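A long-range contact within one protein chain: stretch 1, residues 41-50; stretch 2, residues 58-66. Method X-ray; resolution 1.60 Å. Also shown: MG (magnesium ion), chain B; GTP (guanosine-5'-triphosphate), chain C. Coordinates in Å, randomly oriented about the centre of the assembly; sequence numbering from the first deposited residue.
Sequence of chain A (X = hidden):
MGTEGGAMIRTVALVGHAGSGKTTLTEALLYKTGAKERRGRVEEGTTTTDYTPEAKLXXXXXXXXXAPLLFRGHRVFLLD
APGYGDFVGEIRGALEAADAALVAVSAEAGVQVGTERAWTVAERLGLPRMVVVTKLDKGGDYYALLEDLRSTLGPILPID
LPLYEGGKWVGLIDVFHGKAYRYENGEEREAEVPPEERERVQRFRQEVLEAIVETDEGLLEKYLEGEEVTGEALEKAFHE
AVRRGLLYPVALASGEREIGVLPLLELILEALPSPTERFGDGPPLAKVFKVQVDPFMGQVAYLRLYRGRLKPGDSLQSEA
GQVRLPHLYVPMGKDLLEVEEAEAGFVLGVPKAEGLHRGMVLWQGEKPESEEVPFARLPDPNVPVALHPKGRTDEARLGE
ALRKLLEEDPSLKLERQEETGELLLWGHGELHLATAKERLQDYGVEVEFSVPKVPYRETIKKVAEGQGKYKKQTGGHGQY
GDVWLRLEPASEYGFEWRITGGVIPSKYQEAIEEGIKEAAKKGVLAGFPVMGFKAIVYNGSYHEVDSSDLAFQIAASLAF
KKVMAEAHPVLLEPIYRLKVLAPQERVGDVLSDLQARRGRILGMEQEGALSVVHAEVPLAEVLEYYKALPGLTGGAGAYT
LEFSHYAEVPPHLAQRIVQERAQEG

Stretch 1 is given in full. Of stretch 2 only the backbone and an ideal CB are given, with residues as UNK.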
# COMPACT_ATOMS: atom_id res chain seq x y z
N ARG A 41 -16.45 -20.62 -6.42
CA ARG A 41 -15.37 -20.50 -7.38
C ARG A 41 -15.13 -19.06 -7.77
O ARG A 41 -16.07 -18.31 -8.02
CB ARG A 41 -15.71 -21.33 -8.63
CG ARG A 41 -15.94 -22.79 -8.26
CD ARG A 41 -16.34 -23.71 -9.41
NE ARG A 41 -15.70 -25.01 -9.26
CZ ARG A 41 -15.93 -25.87 -8.26
NH1 ARG A 41 -15.27 -27.01 -8.22
NH2 ARG A 41 -16.86 -25.63 -7.34
N VAL A 42 -13.87 -18.66 -7.83
CA VAL A 42 -13.52 -17.29 -8.21
C VAL A 42 -14.07 -16.97 -9.60
O VAL A 42 -14.63 -15.90 -9.83
CB VAL A 42 -11.99 -17.09 -8.20
CG1 VAL A 42 -11.62 -15.78 -8.88
CG2 VAL A 42 -11.48 -17.10 -6.76
N GLU A 43 -13.91 -17.92 -10.53
CA GLU A 43 -14.37 -17.72 -11.90
C GLU A 43 -15.90 -17.58 -12.03
O GLU A 43 -16.40 -17.19 -13.09
CB GLU A 43 -13.87 -18.88 -12.78
CG GLU A 43 -14.50 -20.21 -12.42
CD GLU A 43 -13.66 -21.08 -11.48
OE1 GLU A 43 -12.91 -20.54 -10.62
OE2 GLU A 43 -13.79 -22.32 -11.60
N GLU A 44 -16.64 -17.91 -10.97
CA GLU A 44 -18.10 -17.78 -10.99
C GLU A 44 -18.62 -16.71 -10.03
O GLU A 44 -19.81 -16.50 -9.91
CB GLU A 44 -18.77 -19.12 -10.66
CG GLU A 44 -18.42 -20.20 -11.68
CD GLU A 44 -19.07 -21.55 -11.39
OE1 GLU A 44 -18.59 -22.56 -11.96
OE2 GLU A 44 -20.04 -21.62 -10.61
N GLY A 45 -17.69 -16.03 -9.35
CA GLY A 45 -18.06 -14.98 -8.40
C GLY A 45 -18.78 -15.46 -7.16
O GLY A 45 -19.46 -14.68 -6.48
N THR A 46 -18.59 -16.74 -6.82
CA THR A 46 -19.29 -17.33 -5.68
C THR A 46 -18.46 -17.61 -4.42
O THR A 46 -18.88 -18.40 -3.60
CB THR A 46 -19.95 -18.63 -6.10
OG1 THR A 46 -19.01 -19.40 -6.85
CG2 THR A 46 -21.17 -18.36 -7.02
N THR A 47 -17.32 -16.94 -4.28
CA THR A 47 -16.51 -17.16 -3.08
C THR A 47 -16.93 -16.22 -1.97
O THR A 47 -17.51 -15.17 -2.20
CB THR A 47 -15.00 -16.91 -3.32
OG1 THR A 47 -14.74 -15.53 -3.58
CG2 THR A 47 -14.51 -17.74 -4.52
N THR A 48 -16.62 -16.63 -0.74
CA THR A 48 -16.91 -15.83 0.44
C THR A 48 -16.05 -14.56 0.48
O THR A 48 -16.56 -13.49 0.80
CB THR A 48 -16.66 -16.68 1.70
OG1 THR A 48 -17.63 -17.73 1.74
CG2 THR A 48 -16.75 -15.86 2.99
N THR A 49 -14.75 -14.67 0.17
CA THR A 49 -13.87 -13.50 0.20
C THR A 49 -14.19 -12.44 -0.82
O THR A 49 -14.33 -11.26 -0.51
CB THR A 49 -12.41 -13.88 -0.05
OG1 THR A 49 -12.01 -14.83 0.94
CG2 THR A 49 -11.50 -12.64 0.02
N ASP A 50 -14.26 -12.85 -2.08
CA ASP A 50 -14.49 -11.90 -3.13
C ASP A 50 -15.98 -11.62 -3.34
O ASP A 50 -16.65 -12.29 -4.13
CB ASP A 50 -13.81 -12.42 -4.41
CG ASP A 50 -12.26 -12.46 -4.29
OD1 ASP A 50 -11.69 -11.87 -3.34
OD2 ASP A 50 -11.60 -13.06 -5.17
N UNK A 58 -12.87 -7.69 -11.35
CA UNK A 58 -11.46 -7.87 -11.67
C UNK A 58 -10.92 -9.25 -11.34
O UNK A 58 -9.73 -9.51 -11.56
CB UNK A 58 -10.63 -6.82 -10.93
N UNK A 59 -11.78 -10.11 -10.81
CA UNK A 59 -11.41 -11.49 -10.46
C UNK A 59 -10.12 -11.52 -9.64
O UNK A 59 -9.20 -12.30 -9.91
CB UNK A 59 -11.25 -12.34 -11.72
N UNK A 60 -10.05 -10.67 -8.63
CA UNK A 60 -8.88 -10.60 -7.75
C UNK A 60 -9.37 -10.11 -6.40
O UNK A 60 -10.36 -9.40 -6.30
CB UNK A 60 -7.79 -9.68 -8.31
N UNK A 61 -8.67 -10.50 -5.33
CA UNK A 61 -9.06 -10.05 -4.02
C UNK A 61 -8.64 -8.60 -3.81
O UNK A 61 -7.47 -8.29 -3.59
CB UNK A 61 -8.45 -10.95 -2.94
N UNK A 62 -9.62 -7.70 -3.86
CA UNK A 62 -9.40 -6.27 -3.68
C UNK A 62 -9.44 -5.94 -2.19
O UNK A 62 -8.74 -5.03 -1.73
CB UNK A 62 -10.44 -5.45 -4.45
N UNK A 63 -10.26 -6.70 -1.47
CA UNK A 63 -10.45 -6.49 -0.04
C UNK A 63 -10.28 -7.78 0.73
O UNK A 63 -10.85 -8.81 0.35
CB UNK A 63 -11.83 -5.89 0.24
N UNK A 64 -9.49 -7.73 1.80
CA UNK A 64 -9.30 -8.89 2.64
C UNK A 64 -10.62 -9.44 3.15
O UNK A 64 -11.50 -8.68 3.59
CB UNK A 64 -8.39 -8.54 3.82
N UNK A 65 -10.77 -10.77 3.09
CA UNK A 65 -11.96 -11.43 3.60
C UNK A 65 -11.57 -12.30 4.79
O UNK A 65 -10.52 -12.93 4.80
CB UNK A 65 -12.64 -12.26 2.51
N UNK A 66 -12.43 -12.32 5.80
CA UNK A 66 -12.18 -13.14 6.98
C UNK A 66 -12.88 -14.49 6.84
O UNK A 66 -14.04 -14.57 6.41
CB UNK A 66 -12.65 -12.42 8.25
MG MG B . -7.87 -13.88 -3.78
PG GTP C . -5.54 -12.88 -5.87
O1G GTP C . -5.93 -12.09 -7.22
O2G GTP C . -6.69 -12.66 -4.78
O3G GTP C . -4.20 -12.53 -5.36
O3B GTP C . -5.61 -14.42 -6.36
PB GTP C . -5.68 -15.69 -5.38
O1B GTP C . -4.32 -15.95 -4.84
O2B GTP C . -6.78 -15.50 -4.40
O3A GTP C . -5.97 -16.88 -6.41
PA GTP C . -7.44 -17.42 -6.76
O1A GTP C . -7.91 -18.29 -5.66
O2A GTP C . -8.29 -16.29 -7.18
O5' GTP C . -7.16 -18.37 -8.03
C5' GTP C . -6.87 -17.77 -9.29
C4' GTP C . -7.01 -18.80 -10.41
O4' GTP C . -6.20 -19.92 -10.03
C3' GTP C . -8.45 -19.30 -10.47
O3' GTP C . -8.76 -19.67 -11.82
C2' GTP C . -8.41 -20.55 -9.58
O2' GTP C . -9.40 -21.48 -10.02
C1' GTP C . -7.04 -21.08 -9.99
N9 GTP C . -6.48 -22.05 -9.02
C8 GTP C . -6.32 -21.84 -7.71
N7 GTP C . -5.67 -22.87 -7.17
C5 GTP C . -5.41 -23.74 -8.14
C6 GTP C . -4.76 -24.98 -8.17
O6 GTP C . -4.24 -25.46 -7.17
N1 GTP C . -4.68 -25.65 -9.40
C2 GTP C . -5.24 -25.09 -10.55
N2 GTP C . -5.16 -25.73 -11.71
N3 GTP C . -5.85 -23.89 -10.48
C4 GTP C . -5.94 -23.23 -9.32

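At position 58 the ideal CB has nothing of stretch 1 within 5.5 Å, so this contact sets no preference; the residue is His-58, which stays out of reach.

Position 59 has positive phi (49/47) and is the first residue past a helix, in a Schellman motif, a setting that favours glycine or asparagine but tolerates others. Its CB points sideways, 4.5 Å from Val-42 CG1, and beyond it lie the carbonyl oxygens of Val-42 and Glu-43. A long side chain carrying donors, lysine or arginine, could use these acceptors. The residue is Arg-59, whose end bends nearer to stretch 1 than its CB direction suggests. NH2 donates a weak hydrogen bond to Glu-43 O (2.9 Å, 124°), while Val-42 O, Gly-45 N and Glu-44 N lie over one face of the guanidinium. Arg-59 NE gives its proton to water 1 (2.8 Å); its approach to Val-42 O (3.3 Å) has too poor an angle for a bond.

Position 60 points away from stretch 1; the γ-phosphate lies to the side of its CA-to-CB bond, with GTP O1G 3.2 Å from the ideal CB, so a short donor could turn to it. Thr-60 supplies it: OG1 makes a very short hydrogen bond to GTP O1G (2.4 Å).

At position 61 the ideal CB lies 3.4 Å from Asp-50 OD1, with magnesium also close. A short hydroxyl side chain, serine or threonine, could reach both, whereas an aspartate would set its charge against Asp-50. In Thr-61, with chi1 in the m well, OG1 binds magnesium at 2.0 Å and donates to Asp-50 OD1 at 2.7 Å; a lone pair serves the metal and the proton serves the acid. Its CG2 packs on Thr-49 CG2 (3.8 Å). Asp-50 OD2 accepts from water 5 (2.7 Å), itself a magnesium ligand, so Asp-50 supports the metal site indirectly.

Positions 62 and 63 have sideways CBs with no atom of stretch 1 within 5.5 Å, leaving the choice wide. They are Val-62 and Arg-63; the end of Arg-63 leads away, and its part here is through the backbone: Arg-63 O and Asp-50 OD1 each lie 2.8 Å from the oxygen of water 4, which links the two stretches.

Position 64 points away and is likewise unconstrained; it is Thr-64.

Position 65 points toward stretch 1, and its ideal CB would sit 2.8 Å from Thr-49 CG2, a clash. Although phi/psi of -114/140 is ordinary strand geometry, open to most residues, only glycine fits this backbone. Gly-65 lets the CA atoms of Thr-49 and Gly-65 approach to 4.4 Å, with Thr-49 CG2 3.7 Å from Gly-65 N.

Position 66 points away in an extended conformation, compatible with a β-branched residue, and is Val-66.

Stretch 2 58-66: HRTTVRTGV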
# COMPACT_ATOMS: atom_id res chain seq x y z
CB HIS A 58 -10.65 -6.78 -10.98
CG HIS A 58 -10.94 -5.41 -11.49
ND1 HIS A 58 -10.36 -4.92 -12.64
CD2 HIS A 58 -11.80 -4.46 -11.06
CE1 HIS A 58 -10.86 -3.72 -12.90
NE2 HIS A 58 -11.74 -3.41 -11.96
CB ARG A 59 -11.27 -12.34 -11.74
CG ARG A 59 -12.60 -12.54 -12.50
CD ARG A 59 -13.56 -13.41 -11.69
NE ARG A 59 -14.69 -13.96 -12.44
CZ ARG A 59 -15.97 -13.68 -12.20
NH1 ARG A 59 -16.33 -12.83 -11.24
NH2 ARG A 59 -16.92 -14.33 -12.87
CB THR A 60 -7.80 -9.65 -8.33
OG1 THR A 60 -6.59 -9.77 -7.55
CG2 THR A 60 -8.27 -8.20 -8.29
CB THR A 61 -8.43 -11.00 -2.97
OG1 THR A 61 -9.01 -12.29 -3.16
CG2 THR A 61 -8.72 -10.54 -1.53
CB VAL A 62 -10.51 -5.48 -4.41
CG1 VAL A 62 -10.42 -3.98 -4.11
CG2 VAL A 62 -10.41 -5.76 -5.91
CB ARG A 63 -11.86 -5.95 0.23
CG ARG A 63 -12.24 -4.69 -0.57
CD ARG A 63 -11.38 -3.50 -0.24
NE ARG A 63 -11.63 -3.06 1.14
CZ ARG A 63 -10.90 -2.13 1.76
NH1 ARG A 63 -9.89 -1.54 1.15
NH2 ARG A 63 -11.20 -1.80 3.02
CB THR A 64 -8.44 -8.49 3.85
OG1 THR A 64 -7.19 -7.98 3.38
CG2 THR A 64 -8.22 -9.69 4.79
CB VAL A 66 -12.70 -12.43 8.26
CG1 VAL A 66 -12.39 -13.29 9.49
CG2 VAL A 66 -12.03 -11.06 8.40
O HOH W 1 -14.06 -15.38 -14.77
O HOH W 2 -13.65 -9.25 1.18
O HOH W 3 -13.63 -14.40 3.32
O HOH W 4 -11.93 -9.31 -2.13
O HOH W 5 -9.17 -14.16 -5.40
O HOH W 6 -6.72 -13.74 -2.03
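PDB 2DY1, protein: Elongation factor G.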